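Local structure of imidazoleglycerol-phosphate dehydratase (Pyrococcus furiosus, 5DNL) at residues L70-N79 and V91-P99; H29-L38 and E149-R160. The protein catalyses the dehydration of D-erythro-1-(imidazol-4-yl)glycerol 3-phosphate to 3-(imidazol-4-yl)-2-oxopropyl phosphate, the sixth step of histidine biosynthesis. All blocks are in the same frame, centred on the assembly; numbering follows the deposited sequence.

Contact 1: L70-N79 and V91-P99. With 5DL ([(2S)-2-hydroxy-3-(1H-1,2,4-triazol-1-yl)propyl]phosphonic acid), chain I.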
loop_
_atom_site.group_PDB
_atom_site.type_symbol
_atom_site.label_atom_id
_atom_site.label_comp_id
_atom_site.label_asym_id
_atom_site.label_seq_id
_atom_site.Cartn_x
_atom_site.Cartn_y
_atom_site.Cartn_z
ATOM N N LEU A 70 45.068 33.844 -9.828
ATOM C CA LEU A 70 45.467 33.096 -8.653
ATOM C C LEU A 70 46.955 33.290 -8.415
ATOM O O LEU A 70 47.716 33.279 -9.376
ATOM C CB LEU A 70 45.253 31.579 -8.817
ATOM C CG LEU A 70 43.851 31.028 -8.659
ATOM C CD1 LEU A 70 43.846 29.538 -8.994
ATOM C CD2 LEU A 70 43.366 31.253 -7.235
ATOM N N PRO A 71 47.350 33.412 -7.145
ATOM C CA PRO A 71 48.785 33.282 -6.880
ATOM C C PRO A 71 49.307 31.875 -7.168
ATOM O O PRO A 71 48.535 30.932 -7.332
ATOM C CB PRO A 71 48.909 33.607 -5.397
ATOM C CG PRO A 71 47.561 33.445 -4.816
ATOM C CD PRO A 71 46.561 33.617 -5.922
ATOM N N GLU A 72 50.621 31.727 -7.227
ATOM C CA GLU A 72 51.232 30.437 -7.503
ATOM C C GLU A 72 50.780 29.396 -6.484
ATOM O O GLU A 72 50.414 28.285 -6.850
ATOM C CB GLU A 72 52.757 30.569 -7.471
ATOM C CG GLU A 72 53.531 29.316 -7.842
ATOM C CD GLU A 72 55.018 29.497 -7.622
ATOM O OE1 GLU A 72 55.603 28.718 -6.845
ATOM O OE2 GLU A 72 55.591 30.441 -8.204
ATOM N N LYS A 73 50.813 29.777 -5.221
ATOM C CA LYS A 73 50.389 28.924 -4.118
ATOM C C LYS A 73 49.148 29.562 -3.531
ATOM O O LYS A 73 49.187 30.703 -3.063
ATOM C CB LYS A 73 51.480 28.840 -3.059
ATOM C CG LYS A 73 52.755 28.215 -3.601
ATOM C CD LYS A 73 53.867 28.245 -2.569
ATOM C CE LYS A 73 55.193 27.879 -3.209
ATOM N NZ LYS A 73 56.254 27.709 -2.186
ATOM N N PHE A 74 48.044 28.811 -3.511
ATOM C CA PHE A 74 46.757 29.347 -3.073
ATOM C C PHE A 74 46.088 28.382 -2.102
ATOM O O PHE A 74 46.397 27.185 -2.088
ATOM C CB PHE A 74 45.846 29.653 -4.271
ATOM C CG PHE A 74 45.734 28.527 -5.240
ATOM C CD1 PHE A 74 44.768 27.545 -5.086
ATOM C CD2 PHE A 74 46.610 28.419 -6.316
ATOM C CE1 PHE A 74 44.687 26.495 -5.975
ATOM C CE2 PHE A 74 46.524 27.372 -7.215
ATOM C CZ PHE A 74 45.558 26.394 -7.036
ATOM N N THR A 75 45.163 28.931 -1.312
ATOM C CA THR A 75 44.544 28.254 -0.177
ATOM C C THR A 75 43.693 27.040 -0.626
ATOM O O THR A 75 43.585 26.062 0.119
ATOM C CB THR A 75 43.727 29.285 0.628
ATOM O OG1 THR A 75 44.649 30.238 1.225
ATOM C CG2 THR A 75 42.902 28.661 1.740
ATOM N N ARG A 76 43.136 27.116 -1.836
ATOM C CA ARG A 76 42.489 25.990 -2.572
ATOM C C ARG A 76 41.040 25.734 -2.117
ATOM O O ARG A 76 40.155 25.594 -2.954
ATOM C CB ARG A 76 43.306 24.689 -2.508
ATOM C CG ARG A 76 42.647 23.520 -3.214
ATOM C CD ARG A 76 43.478 22.263 -3.105
ATOM N NE ARG A 76 42.684 21.133 -3.591
ATOM C CZ ARG A 76 43.019 19.846 -3.480
ATOM N NH1 ARG A 76 44.193 19.466 -2.955
ATOM N NH2 ARG A 76 42.184 18.930 -3.941
ATOM N N PHE A 77 40.838 25.631 -0.814
ATOM C CA PHE A 77 39.542 25.329 -0.228
ATOM C C PHE A 77 38.862 26.559 0.335
ATOM O O PHE A 77 39.511 27.376 0.992
ATOM C CB PHE A 77 39.713 24.304 0.864
ATOM C CG PHE A 77 40.220 22.984 0.375
ATOM C CD1 PHE A 77 39.337 22.062 -0.152
ATOM C CD2 PHE A 77 41.575 22.662 0.426
ATOM C CE1 PHE A 77 39.784 20.841 -0.624
ATOM C CE2 PHE A 77 42.021 21.438 -0.055
ATOM C CZ PHE A 77 41.120 20.523 -0.567
ATOM N N GLY A 78 37.557 26.683 0.130
ATOM C CA GLY A 78 36.764 27.687 0.771
ATOM C C GLY A 78 35.311 27.276 0.820
ATOM O O GLY A 78 34.815 26.652 -0.113
ATOM N N ASN A 79 34.657 27.583 1.936
ATOM C CA ASN A 79 33.237 27.298 2.135
ATOM C C ASN A 79 32.483 28.528 2.567
ATOM O O ASN A 79 33.065 29.465 3.123
ATOM C CB ASN A 79 33.015 26.238 3.200
ATOM C CG ASN A 79 33.713 24.930 2.903
ATOM O OD1 ASN A 79 33.548 24.347 1.818
ATOM N ND2 ASN A 79 34.463 24.438 3.870
ATOM N N VAL A 91 27.804 26.494 0.199
ATOM C CA VAL A 91 28.636 26.546 -0.986
ATOM C C VAL A 91 30.015 26.062 -0.584
ATOM O O VAL A 91 30.599 26.557 0.385
ATOM C CB VAL A 91 28.724 27.959 -1.582
ATOM C CG1 VAL A 91 29.663 27.955 -2.796
ATOM C CG2 VAL A 91 27.344 28.426 -1.962
ATOM N N SER A 92 30.520 25.062 -1.298
ATOM C CA SER A 92 31.835 24.504 -0.992
ATOM C C SER A 92 32.653 24.422 -2.256
ATOM O O SER A 92 32.187 23.856 -3.264
ATOM C CB SER A 92 31.672 23.112 -0.362
ATOM O OG SER A 92 32.931 22.520 -0.018
ATOM N N VAL A 93 33.873 24.977 -2.217
ATOM C CA VAL A 93 34.745 25.062 -3.378
ATOM C C VAL A 93 36.082 24.408 -3.073
ATOM O O VAL A 93 36.642 24.589 -1.993
ATOM C CB VAL A 93 34.969 26.538 -3.787
ATOM C CG1 VAL A 93 36.035 26.665 -4.882
ATOM C CG2 VAL A 93 33.671 27.182 -4.227
ATOM N N ASP A 94 36.586 23.641 -4.035
ATOM C CA ASP A 94 37.953 23.123 -4.020
ATOM C C ASP A 94 38.548 23.451 -5.386
ATOM O O ASP A 94 38.104 22.894 -6.404
ATOM C CB ASP A 94 37.932 21.617 -3.725
ATOM C CG ASP A 94 39.242 20.936 -3.961
ATOM O OD1 ASP A 94 40.223 21.621 -4.299
ATOM O OD2 ASP A 94 39.291 19.683 -3.819
ATOM N N ILE A 95 39.555 24.339 -5.433
ATOM C CA ILE A 95 40.240 24.672 -6.670
ATOM C C ILE A 95 41.231 23.538 -6.952
ATOM O O ILE A 95 42.441 23.619 -6.729
ATOM C CB ILE A 95 40.891 26.078 -6.629
ATOM C CG1 ILE A 95 39.853 27.123 -6.199
ATOM C CG2 ILE A 95 41.470 26.432 -7.978
ATOM C CD1 ILE A 95 40.390 28.544 -6.081
ATOM N N SER A 96 40.646 22.445 -7.435
ATOM C CA SER A 96 41.260 21.125 -7.483
ATOM C C SER A 96 41.910 20.765 -8.817
ATOM O O SER A 96 42.577 19.739 -8.899
ATOM C CB SER A 96 40.136 20.105 -7.301
ATOM O OG SER A 96 39.141 20.325 -8.298
ATOM N N ASN A 97 41.668 21.567 -9.863
ATOM C CA ASN A 97 41.968 21.195 -11.231
ATOM C C ASN A 97 41.186 19.949 -11.711
ATOM O O ASN A 97 41.591 19.254 -12.640
ATOM C CB ASN A 97 43.475 21.010 -11.434
ATOM C CG ASN A 97 43.891 21.156 -12.879
ATOM O OD1 ASN A 97 43.268 21.875 -13.658
ATOM N ND2 ASN A 97 44.922 20.423 -13.263
ATOM N N ARG A 98 40.035 19.700 -11.088
ATOM C CA ARG A 98 39.159 18.592 -11.451
ATOM C C ARG A 98 37.754 19.156 -11.668
ATOM O O ARG A 98 36.946 19.173 -10.736
ATOM C CB ARG A 98 39.123 17.498 -10.371
ATOM C CG ARG A 98 40.420 16.737 -10.199
ATOM C CD ARG A 98 40.239 15.545 -9.269
ATOM N NE ARG A 98 40.014 15.914 -7.883
ATOM C CZ ARG A 98 40.931 15.899 -6.906
ATOM N NH1 ARG A 98 42.183 15.504 -7.125
ATOM N NH2 ARG A 98 40.586 16.247 -5.683
ATOM N N PRO A 99 37.447 19.673 -12.872
ATOM C CA PRO A 99 36.137 20.328 -13.026
ATOM C C PRO A 99 34.965 19.428 -12.645
ATOM O O PRO A 99 34.875 18.277 -13.097
ATOM C CB PRO A 99 36.070 20.685 -14.507
ATOM C CG PRO A 99 37.505 20.826 -14.883
ATOM C CD PRO A 99 38.265 19.823 -14.086
HETATM N N1 5DL I . 42.088 10.573 -4.291
HETATM C C3 5DL I . 41.189 12.097 -5.706
HETATM N N2 5DL I . 41.968 11.892 -4.652
HETATM C C8 5DL I . 44.670 14.169 -3.190
HETATM C C7 5DL I . 44.137 12.952 -3.964
HETATM C C6 5DL I . 42.636 12.956 -3.921
HETATM C C5 5DL I . 41.319 9.958 -5.212
HETATM O O10 5DL I . 44.370 15.737 -5.351
HETATM P P9 5DL I . 44.213 15.793 -3.866
HETATM O O11 5DL I . 45.146 16.811 -3.228
HETATM O O12 5DL I . 42.770 16.066 -3.458
HETATM O O13 5DL I . 44.632 11.742 -3.376
HETATM N N4 5DL I . 40.779 10.869 -6.060
HETATM O O HOH W 1 35.981 23.610 0.637
#

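Contact 2: H29-L38 and E149-R160. With MN (manganese (II) ion), chain E; 5DL ([(2S)-2-hydroxy-3-(1H-1,2,4-triazol-1-yl)propyl]phosphonic acid), chain F.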
loop_
_atom_site.group_PDB
_atom_site.type_symbol
_atom_site.label_atom_id
_atom_site.label_comp_id
_atom_site.label_asym_id
_atom_site.label_seq_id
_atom_site.Cartn_x
_atom_site.Cartn_y
_atom_site.Cartn_z
ATOM N N HIS A 29 22.623 41.567 -11.122
ATOM C CA HIS A 29 22.418 41.542 -9.666
ATOM C C HIS A 29 23.203 40.392 -9.029
ATOM O O HIS A 29 23.869 40.579 -8.033
ATOM C CB HIS A 29 20.924 41.461 -9.342
ATOM C CG HIS A 29 20.606 41.465 -7.884
ATOM N ND1 HIS A 29 21.217 42.311 -6.980
ATOM C CD2 HIS A 29 19.687 40.768 -7.182
ATOM C CE1 HIS A 29 20.722 42.090 -5.774
ATOM N NE2 HIS A 29 19.771 41.185 -5.877
ATOM N N MET A 30 23.128 39.204 -9.617
ATOM C CA MET A 30 23.829 38.045 -9.076
ATOM C C MET A 30 25.339 38.242 -9.097
ATOM O O MET A 30 26.014 37.892 -8.139
ATOM C CB MET A 30 23.457 36.777 -9.847
ATOM C CG MET A 30 22.019 36.299 -9.678
ATOM S SD MET A 30 21.441 36.110 -7.988
ATOM C CE MET A 30 20.631 37.682 -7.764
ATOM N N LEU A 31 25.854 38.805 -10.189
ATOM C CA LEU A 31 27.291 39.066 -10.295
ATOM C C LEU A 31 27.732 40.181 -9.369
ATOM O O LEU A 31 28.853 40.148 -8.868
ATOM C CB LEU A 31 27.710 39.376 -11.723
ATOM C CG LEU A 31 27.548 38.242 -12.731
ATOM C CD1 LEU A 31 27.745 38.779 -14.137
ATOM C CD2 LEU A 31 28.521 37.101 -12.439
ATOM N N THR A 32 26.875 41.169 -9.157
ATOM C CA THR A 32 27.163 42.228 -8.177
ATOM C C THR A 32 27.317 41.620 -6.790
ATOM O O THR A 32 28.273 41.918 -6.066
ATOM C CB THR A 32 26.087 43.317 -8.225
ATOM O OG1 THR A 32 26.097 43.927 -9.520
ATOM C CG2 THR A 32 26.325 44.400 -7.178
ATOM N N ALA A 33 26.418 40.697 -6.441
ATOM C CA ALA A 33 26.520 39.957 -5.178
ATOM C C ALA A 33 27.819 39.152 -5.134
ATOM O O ALA A 33 28.573 39.227 -4.180
ATOM C CB ALA A 33 25.316 39.036 -5.012
ATOM N N PHE A 34 28.094 38.393 -6.188
ATOM C CA PHE A 34 29.287 37.581 -6.233
ATOM C C PHE A 34 30.542 38.434 -5.981
ATOM O O PHE A 34 31.371 38.096 -5.140
ATOM C CB PHE A 34 29.418 36.859 -7.578
ATOM C CG PHE A 34 30.700 36.118 -7.710
ATOM C CD1 PHE A 34 30.853 34.898 -7.104
ATOM C CD2 PHE A 34 31.801 36.694 -8.340
ATOM C CE1 PHE A 34 32.069 34.240 -7.161
ATOM C CE2 PHE A 34 33.004 36.027 -8.417
ATOM C CZ PHE A 34 33.139 34.799 -7.832
ATOM N N ALA A 35 30.672 39.540 -6.705
ATOM C CA ALA A 35 31.880 40.363 -6.587
ATOM C C ALA A 35 31.985 40.993 -5.209
ATOM O O ALA A 35 33.076 41.081 -4.656
ATOM C CB ALA A 35 31.891 41.428 -7.661
ATOM N N PHE A 36 30.845 41.421 -4.658
ATOM C CA PHE A 36 30.838 42.083 -3.344
ATOM C C PHE A 36 31.351 41.132 -2.259
ATOM O O PHE A 36 32.183 41.497 -1.430
ATOM C CB PHE A 36 29.433 42.566 -3.004
ATOM C CG PHE A 36 29.359 43.438 -1.772
ATOM C CD1 PHE A 36 29.588 44.802 -1.859
ATOM C CD2 PHE A 36 29.038 42.884 -0.545
ATOM C CE1 PHE A 36 29.480 45.591 -0.733
ATOM C CE2 PHE A 36 28.947 43.666 0.591
ATOM C CZ PHE A 36 29.165 45.025 0.491
ATOM N N TYR A 37 30.859 39.889 -2.268
ATOM C CA TYR A 37 31.245 38.922 -1.276
ATOM C C TYR A 37 32.626 38.296 -1.531
ATOM O O TYR A 37 33.290 37.863 -0.579
ATOM C CB TYR A 37 30.129 37.885 -1.072
ATOM C CG TYR A 37 28.946 38.547 -0.386
ATOM C CD1 TYR A 37 28.923 38.686 0.996
ATOM C CD2 TYR A 37 27.925 39.127 -1.100
ATOM C CE1 TYR A 37 27.875 39.343 1.641
ATOM C CE2 TYR A 37 26.883 39.796 -0.475
ATOM C CZ TYR A 37 26.842 39.887 0.886
ATOM O OH TYR A 37 25.785 40.538 1.487
ATOM N N LEU A 38 33.072 38.278 -2.785
ATOM C CA LEU A 38 34.480 37.949 -3.115
ATOM C C LEU A 38 35.449 38.992 -2.532
ATOM O O LEU A 38 36.576 38.663 -2.142
ATOM C CB LEU A 38 34.670 37.847 -4.624
ATOM C CG LEU A 38 36.074 37.510 -5.145
ATOM C CD1 LEU A 38 36.469 36.101 -4.738
ATOM C CD2 LEU A 38 36.131 37.658 -6.640
ATOM N N GLU A 149 20.284 33.978 -4.991
ATOM C CA GLU A 149 21.185 35.034 -4.519
ATOM C C GLU A 149 22.066 34.529 -3.372
ATOM O O GLU A 149 23.241 34.872 -3.324
ATOM C CB GLU A 149 20.438 36.315 -4.129
ATOM C CG GLU A 149 21.359 37.496 -3.885
ATOM C CD GLU A 149 20.648 38.784 -3.633
ATOM O OE1 GLU A 149 19.417 38.887 -3.873
ATOM O OE2 GLU A 149 21.351 39.693 -3.120
ATOM N N ALA A 150 21.529 33.736 -2.443
ATOM C CA ALA A 150 22.372 33.150 -1.406
ATOM C C ALA A 150 23.505 32.305 -2.006
ATOM O O ALA A 150 24.633 32.342 -1.531
ATOM C CB ALA A 150 21.548 32.331 -0.428
ATOM N N ALA A 151 23.209 31.554 -3.066
ATOM C CA ALA A 151 24.248 30.798 -3.762
ATOM C C ALA A 151 25.345 31.693 -4.333
ATOM O O ALA A 151 26.519 31.379 -4.201
ATOM C CB ALA A 151 23.629 29.948 -4.857
ATOM N N PHE A 152 24.968 32.798 -4.969
ATOM C CA PHE A 152 25.967 33.731 -5.518
ATOM C C PHE A 152 26.778 34.430 -4.416
ATOM O O PHE A 152 28.012 34.561 -4.542
ATOM C CB PHE A 152 25.343 34.757 -6.465
ATOM C CG PHE A 152 25.159 34.253 -7.862
ATOM C CD1 PHE A 152 24.024 33.554 -8.243
ATOM C CD2 PHE A 152 26.135 34.485 -8.816
ATOM C CE1 PHE A 152 23.856 33.109 -9.554
ATOM C CE2 PHE A 152 25.994 34.032 -10.134
ATOM C CZ PHE A 152 24.840 33.346 -10.509
ATOM N N LYS A 153 26.116 34.851 -3.343
ATOM C CA LYS A 153 26.845 35.425 -2.193
ATOM C C LYS A 153 27.835 34.397 -1.649
ATOM O O LYS A 153 28.992 34.713 -1.336
ATOM C CB LYS A 153 25.885 35.827 -1.076
ATOM C CG LYS A 153 24.972 37.008 -1.344
ATOM C CD LYS A 153 24.244 37.399 -0.068
ATOM C CE LYS A 153 23.395 38.658 -0.219
ATOM N NZ LYS A 153 22.927 39.093 1.128
ATOM N N GLY A 154 27.369 33.155 -1.532
ATOM C CA GLY A 154 28.178 32.075 -1.043
ATOM C C GLY A 154 29.367 31.740 -1.904
ATOM O O GLY A 154 30.436 31.453 -1.386
ATOM N N LEU A 155 29.168 31.707 -3.216
ATOM C CA LEU A 155 30.296 31.544 -4.136
ATOM C C LEU A 155 31.339 32.632 -3.927
ATOM O O LEU A 155 32.535 32.344 -3.911
ATOM C CB LEU A 155 29.819 31.524 -5.577
ATOM C CG LEU A 155 29.185 30.204 -6.016
ATOM C CD1 LEU A 155 28.416 30.423 -7.305
ATOM C CD2 LEU A 155 30.224 29.116 -6.190
ATOM N N GLY A 156 30.886 33.873 -3.778
ATOM C CA GLY A 156 31.825 34.972 -3.541
ATOM C C GLY A 156 32.599 34.769 -2.258
ATOM O O GLY A 156 33.845 34.839 -2.271
ATOM N N MET A 157 31.898 34.471 -1.168
ATOM C CA MET A 157 32.552 34.250 0.129
ATOM C C MET A 157 33.507 33.062 0.094
ATOM O O MET A 157 34.586 33.126 0.634
ATOM C CB MET A 157 31.525 34.006 1.230
ATOM C CG MET A 157 30.660 35.179 1.591
ATOM S SD MET A 157 31.538 36.397 2.585
ATOM C CE MET A 157 32.809 35.354 3.246
ATOM N N ALA A 158 33.093 31.968 -0.529
ATOM C CA ALA A 158 33.916 30.766 -0.572
ATOM C C ALA A 158 35.178 30.982 -1.370
ATOM O O ALA A 158 36.274 30.562 -0.955
ATOM C CB ALA A 158 33.125 29.580 -1.123
ATOM N N LEU A 159 35.040 31.653 -2.506
ATOM C CA LEU A 159 36.185 31.940 -3.359
ATOM C C LEU A 159 37.084 33.016 -2.751
ATOM O O LEU A 159 38.289 32.988 -2.979
ATOM C CB LEU A 159 35.776 32.283 -4.791
ATOM C CG LEU A 159 35.385 31.050 -5.625
ATOM C CD1 LEU A 159 34.530 31.434 -6.803
ATOM C CD2 LEU A 159 36.623 30.275 -6.076
ATOM N N ARG A 160 36.530 33.913 -1.940
ATOM C CA ARG A 160 37.395 34.858 -1.196
ATOM C C ARG A 160 38.445 34.069 -0.405
ATOM O O ARG A 160 39.630 34.431 -0.385
ATOM C CB ARG A 160 36.571 35.730 -0.248
ATOM C CG ARG A 160 37.385 36.782 0.520
ATOM C CD ARG A 160 36.643 37.339 1.718
ATOM N NE ARG A 160 35.341 37.914 1.422
ATOM C CZ ARG A 160 34.474 38.355 2.342
ATOM N NH1 ARG A 160 34.776 38.314 3.638
ATOM N NH2 ARG A 160 33.287 38.844 1.973
HETATM MN MN MN E . 18.237 40.595 -4.394
HETATM N N1 5DL F . 16.927 40.163 -2.630
HETATM C C3 5DL F . 16.336 40.155 -0.460
HETATM N N2 5DL F . 17.334 40.342 -1.331
HETATM C C8 5DL F . 20.613 42.280 -0.899
HETATM C C7 5DL F . 19.203 42.024 -1.435
HETATM C C6 5DL F . 18.693 40.683 -0.927
HETATM C C5 5DL F . 15.631 39.863 -2.494
HETATM O O10 5DL F . 19.678 43.100 1.476
HETATM P P9 5DL F . 20.796 42.293 0.906
HETATM O O11 5DL F . 22.167 42.858 1.188
HETATM O O12 5DL F . 20.749 40.861 1.418
HETATM O O13 5DL F . 19.185 42.020 -2.870
HETATM N N4 5DL F . 15.229 39.847 -1.202
#

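Contact 1: L70-N79 and V91-P99
Arg-76 meets Asp-94 side-on at the open end of the beta hairpin formed by strands 77-84 and 87-94. Its NE donates to OD1 of Asp-94 at 2.6 Å, while NH2 reaches the syn lone pair of Asp-94 OD2 on a more bent path, 140° at the hydrogen. The two planes are 41° apart, so this salt bridge is twisted. With CG anti to the backbone N (chi1 178°) and the chain extended to NE, the guanidinium runs alongside Asp-94 to the phosphonate of the inhibitor, where NH1 binds O11 at 2.8 Å and NH2 binds O12. Arg-98, its chain bent at chi3, brings NH1 to O10 and NH2 to the same O12; its NE is salt-bridged to Asp-85 of a neighbouring subunit. Phe-77 lies beside Asp-94, with Phe-77 CE1 3.4 Å from Asp-94 CG. Ile-95, next along the chain after Asp-94, packs its CG2 against Phe-74 CE1 (3.8 Å) and Leu-70 CD1. Gly-78 and Val-93 form an antiparallel hydrogen-bonded pair. On the Phe-77 side of the sheet, Ser-92 OG donates to Asn-79 OD1 at 2.7 Å, nearly along the C=O axis. A leucine in place of Arg-76 would probably leave the Asp-94 carboxylate without its mate and O11 and O12 short of a donor each. Two arginines converging on one phosphonate imply a site made for an anion, with Asp-94 as the second-shell residue that orients Arg-76.

Contact 2: H29-L38 and E149-R160
Met-30 lies across Phe-152 in a near-parallel helix pair, 25-38 with 144-162, that packs a knob into a hole around Phe-34; the axes of the two segments approach to 6.9 Å at a crossing angle of -29°. Met-30 CB sits over the centre of the Phe-152 ring, 3.4 Å from the centroid and 3° off the normal, a CH-pi contact. Phe-34 fills a hole of Phe-152, Leu-155, Gly-156 and Leu-159; its CG is anti to the backbone N (chi1 174°), which brings CD1 to 3.5 Å from Gly-156 N. At Gly-156 the backbones close in, Leu-38 CA lying 4.0 Å from Gly-156 CA. Toward the N-terminal ends of the helices, metal bonds join the two segments: His-29 NE2 and Glu-149 OE1 both bind manganese, with the inhibitor's N1 and O13, His-145 and His-53 of a neighbouring subunit completing the site. Among polar contacts, the extended Lys-153 chain passes over one face of Tyr-37 to put NZ 2.8 Å from phosphonate O12, with a weak bond to Tyr-37 OH. At the far end, Arg-160 NE (2.9 Å) and NH2 (2.7 Å) both donate to Tyr-37 O, approaching from the same face of its carbonyl plane.

Contact 1 and contact 2 have centres about 15 Å apart and touch directly: helix 144-162 lies against the hairpin 77-84/87-94. Val-91 CG1 is 3.6 Å from Leu-155 CD2, and Val-93 CG1 is 3.8 Å from Leu-159 CD2, so Leu-155 and Leu-159, which help receive Phe-34, also pack on the sheet. In sequence, 29-38 comes first, then 70-79 and 91-99, then 149-160; contact 1 is thus nested inside the loop that contact 2 closes. Each contact supplies groups to a different inhibitor molecule, and neighbouring subunits complete both sites: Arg-76 and Arg-98 of one chain meet a phosphonate also held by Lys-153 of another, which ties ligand binding to the 24-subunit assembly.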